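Local coordinates for protein putative aspartate aminotransferase (Thermus thermophilus, PDB 1IUG) that is a pyridoxal 5'-phosphate-dependent class-V aminotransferase, putatively moving the amino group of aspartate to 2-oxoglutarate, at residues Y106-A118 with S133-R145. Residues are numbered along the deposited sequence; the frame is centred on the assembly and turned at random.
Sequences YPYGDTPRPEDVA and STGALADLPALAR
Leu143 packs its CD2 methyl against the chain from Pro112 to Pro114, reaching Pro112 O and Pro114 N at 3.6 Å each. Its CG stands anti to the carbonyl carbon (chi1 -68°), and chi2 of 172° sends CD1 out along the extended direction and turns CD2, the other branch, to the loop. Val117 crosses this side chain at about a right angle, its CG2 3.6 Å from Leu143 O, while the Pro114 ring packs through CG on Ala142 CB at 3.9 Å. Farther along, Thr111 directs CG2 at Ala136 CB (3.8 Å) and at the carbonyl of Leu137. No direct hydrogen bond joins the segments; two waters do so instead. One accepts from Gly109 N, in the type II turn Pro107-Asp110, and from Thr134 OG1 (2.7 Å), and donates to Asp110 O. The second accepts from Asp139 N, the helix N-cap residue, and donates to Pro112 O. Thr134 OG1 also accepts from Ala136 N, closing an ST turn, and with OG1 held there the CG2 methyl approaches Tyr108 CD1 obliquely at 3.9 Å. A valine in place of Thr134 would probably leave both the water and Ala136 N without this oxygen partner. At the turn, Asp110 forms a salt bridge with Lys278. The loop linking strands 100-105 and 124-128 thus lies along strand 136-137 and the start of helix 140-150, beside the mixed seven-stranded sheet of the large domain of this fold-type I enzyme, where Val117 rests on Leu79 and Leu125 and Leu143 on Leu127.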
# COMPACT_ATOMS: atom_id res chain seq x y z
N TYR A 106 19.48 0.51 24.41
CA TYR A 106 19.67 -0.76 25.08
C TYR A 106 20.43 -1.66 24.12
O TYR A 106 20.32 -1.51 22.90
CB TYR A 106 18.33 -1.43 25.40
CG TYR A 106 17.52 -0.72 26.44
CD1 TYR A 106 16.66 0.31 26.09
CD2 TYR A 106 17.62 -1.07 27.79
CE1 TYR A 106 15.91 0.98 27.04
CE2 TYR A 106 16.88 -0.41 28.75
CZ TYR A 106 16.02 0.61 28.37
OH TYR A 106 15.25 1.25 29.31
N PRO A 107 21.26 -2.57 24.66
CA PRO A 107 22.01 -3.48 23.79
C PRO A 107 21.02 -4.35 23.01
O PRO A 107 20.00 -4.77 23.57
CB PRO A 107 22.80 -4.32 24.79
CG PRO A 107 23.02 -3.37 25.93
CD PRO A 107 21.67 -2.71 26.06
N TYR A 108 21.28 -4.56 21.73
CA TYR A 108 20.40 -5.39 20.91
C TYR A 108 20.25 -6.75 21.59
O TYR A 108 21.24 -7.42 21.90
CB TYR A 108 20.96 -5.56 19.49
CG TYR A 108 20.56 -4.46 18.52
CD1 TYR A 108 20.21 -4.77 17.20
CD2 TYR A 108 20.53 -3.12 18.91
CE1 TYR A 108 19.86 -3.77 16.29
CE2 TYR A 108 20.18 -2.11 18.00
CZ TYR A 108 19.85 -2.44 16.70
OH TYR A 108 19.52 -1.45 15.80
N GLY A 109 19.01 -7.13 21.87
CA GLY A 109 18.74 -8.39 22.53
C GLY A 109 18.07 -8.15 23.87
O GLY A 109 17.44 -9.04 24.45
N ASP A 110 18.22 -6.92 24.38
CA ASP A 110 17.64 -6.51 25.65
C ASP A 110 16.31 -5.80 25.46
O ASP A 110 15.93 -5.45 24.35
CB ASP A 110 18.60 -5.59 26.41
CG ASP A 110 19.79 -6.32 27.01
OD1 ASP A 110 20.33 -7.24 26.36
OD2 ASP A 110 20.19 -5.97 28.14
N THR A 111 15.59 -5.62 26.57
CA THR A 111 14.30 -4.93 26.56
C THR A 111 14.27 -3.93 27.71
O THR A 111 14.99 -4.09 28.70
CB THR A 111 13.11 -5.91 26.71
OG1 THR A 111 13.28 -6.70 27.90
CG2 THR A 111 13.00 -6.83 25.50
N PRO A 112 13.45 -2.88 27.60
CA PRO A 112 13.31 -1.84 28.62
C PRO A 112 12.78 -2.35 29.95
O PRO A 112 11.99 -3.30 29.99
CB PRO A 112 12.32 -0.87 27.99
CG PRO A 112 12.50 -1.08 26.52
CD PRO A 112 12.61 -2.57 26.43
N ARG A 113 13.23 -1.73 31.04
CA ARG A 113 12.77 -2.07 32.39
C ARG A 113 11.64 -1.08 32.69
O ARG A 113 11.70 0.08 32.27
CB ARG A 113 13.88 -1.84 33.42
CG ARG A 113 15.26 -2.37 33.07
CD ARG A 113 15.28 -3.88 32.88
NE ARG A 113 16.58 -4.34 32.38
CZ ARG A 113 17.75 -4.11 32.96
NH1 ARG A 113 17.82 -3.42 34.10
NH2 ARG A 113 18.87 -4.56 32.40
N PRO A 114 10.60 -1.52 33.42
CA PRO A 114 9.48 -0.63 33.77
C PRO A 114 9.94 0.63 34.51
O PRO A 114 9.34 1.70 34.39
CB PRO A 114 8.62 -1.52 34.66
CG PRO A 114 8.84 -2.88 34.08
CD PRO A 114 10.33 -2.91 33.84
N GLU A 115 11.03 0.50 35.26
CA GLU A 115 11.59 1.60 36.03
C GLU A 115 12.25 2.65 35.13
O GLU A 115 12.36 3.82 35.50
CB GLU A 115 12.62 1.10 37.05
CG GLU A 115 12.22 -0.17 37.79
CD GLU A 115 12.55 -1.43 37.00
OE1 GLU A 115 13.74 -1.63 36.68
OE2 GLU A 115 11.62 -2.21 36.72
N ASP A 116 12.68 2.23 33.94
CA ASP A 116 13.33 3.14 33.01
C ASP A 116 12.37 4.10 32.32
O ASP A 116 12.77 5.20 31.93
CB ASP A 116 14.11 2.35 31.95
CG ASP A 116 15.23 1.51 32.55
OD1 ASP A 116 15.61 1.75 33.72
OD2 ASP A 116 15.73 0.62 31.85
N VAL A 117 11.12 3.69 32.16
CA VAL A 117 10.12 4.53 31.51
C VAL A 117 9.21 5.26 32.49
O VAL A 117 8.31 6.00 32.08
CB VAL A 117 9.26 3.72 30.50
CG1 VAL A 117 10.16 3.12 29.42
CG2 VAL A 117 8.46 2.63 31.22
N ALA A 118 9.44 5.05 33.79
CA ALA A 118 8.64 5.72 34.81
C ALA A 118 9.15 7.15 34.99
O ALA A 118 9.70 7.51 36.03
CB ALA A 118 8.72 4.94 36.13
N SER A 133 14.02 -8.03 14.89
CA SER A 133 15.45 -8.00 14.58
C SER A 133 16.30 -8.73 15.61
O SER A 133 17.36 -9.27 15.28
CB SER A 133 15.94 -6.56 14.43
OG SER A 133 15.89 -5.87 15.67
N THR A 134 15.83 -8.79 16.85
CA THR A 134 16.59 -9.45 17.90
C THR A 134 15.90 -10.69 18.47
O THR A 134 16.55 -11.56 19.06
CB THR A 134 16.89 -8.49 19.06
OG1 THR A 134 15.67 -8.16 19.74
CG2 THR A 134 17.53 -7.21 18.53
N GLY A 135 14.58 -10.77 18.28
CA GLY A 135 13.81 -11.89 18.80
C GLY A 135 13.36 -11.62 20.22
O GLY A 135 12.89 -12.52 20.92
N ALA A 136 13.48 -10.36 20.64
CA ALA A 136 13.11 -9.95 21.98
C ALA A 136 11.63 -9.59 22.14
O ALA A 136 11.02 -9.00 21.25
CB ALA A 136 13.98 -8.78 22.43
N LEU A 137 11.08 -9.94 23.30
CA LEU A 137 9.69 -9.65 23.62
C LEU A 137 9.65 -8.71 24.82
O LEU A 137 10.10 -9.07 25.91
CB LEU A 137 8.96 -10.95 23.97
CG LEU A 137 7.45 -10.84 24.21
CD1 LEU A 137 6.76 -10.45 22.91
CD2 LEU A 137 6.91 -12.17 24.71
N ALA A 138 9.12 -7.51 24.62
CA ALA A 138 9.02 -6.54 25.70
C ALA A 138 7.81 -6.84 26.59
O ALA A 138 6.81 -7.38 26.12
CB ALA A 138 8.91 -5.13 25.13
N ASP A 139 7.92 -6.50 27.87
CA ASP A 139 6.84 -6.71 28.83
C ASP A 139 5.90 -5.51 28.73
O ASP A 139 5.92 -4.61 29.57
CB ASP A 139 7.40 -6.81 30.25
CG ASP A 139 6.41 -7.42 31.24
OD1 ASP A 139 5.19 -7.43 30.97
OD2 ASP A 139 6.86 -7.88 32.31
N LEU A 140 5.08 -5.52 27.69
CA LEU A 140 4.14 -4.45 27.39
C LEU A 140 3.25 -3.94 28.53
O LEU A 140 3.24 -2.74 28.80
CB LEU A 140 3.29 -4.84 26.18
CG LEU A 140 3.11 -3.80 25.06
CD1 LEU A 140 4.47 -3.33 24.58
CD2 LEU A 140 2.34 -4.43 23.92
N PRO A 141 2.51 -4.83 29.20
CA PRO A 141 1.63 -4.39 30.30
C PRO A 141 2.37 -3.68 31.42
O PRO A 141 1.92 -2.65 31.91
CB PRO A 141 1.01 -5.70 30.79
CG PRO A 141 1.04 -6.58 29.58
CD PRO A 141 2.41 -6.29 29.03
N ALA A 142 3.51 -4.23 31.81
CA ALA A 142 4.33 -3.66 32.88
C ALA A 142 4.94 -2.32 32.50
O ALA A 142 5.02 -1.41 33.32
CB ALA A 142 5.42 -4.65 33.30
N LEU A 143 5.37 -2.20 31.24
CA LEU A 143 5.96 -0.96 30.77
C LEU A 143 4.90 0.12 30.67
O LEU A 143 5.11 1.25 31.10
CB LEU A 143 6.61 -1.16 29.40
CG LEU A 143 7.86 -2.04 29.38
CD1 LEU A 143 8.28 -2.31 27.95
CD2 LEU A 143 8.98 -1.36 30.16
N ALA A 144 3.73 -0.26 30.15
CA ALA A 144 2.61 0.66 29.98
C ALA A 144 2.09 1.28 31.27
O ALA A 144 1.88 2.50 31.32
CB ALA A 144 1.48 -0.03 29.23
N ARG A 145 1.88 0.48 32.32
CA ARG A 145 1.36 1.08 33.54
C ARG A 145 2.39 1.83 34.39
O ARG A 145 2.03 2.72 35.14
CB ARG A 145 0.47 0.12 34.36
CG ARG A 145 1.11 -0.75 35.43
CD ARG A 145 2.14 -1.70 34.88
NE ARG A 145 2.47 -2.74 35.86
CZ ARG A 145 1.74 -3.83 36.06
NH1 ARG A 145 0.62 -4.04 35.36
NH2 ARG A 145 2.13 -4.73 36.95
O HOH W 1 16.35 -6.34 21.56
O HOH W 2 10.30 -5.41 28.95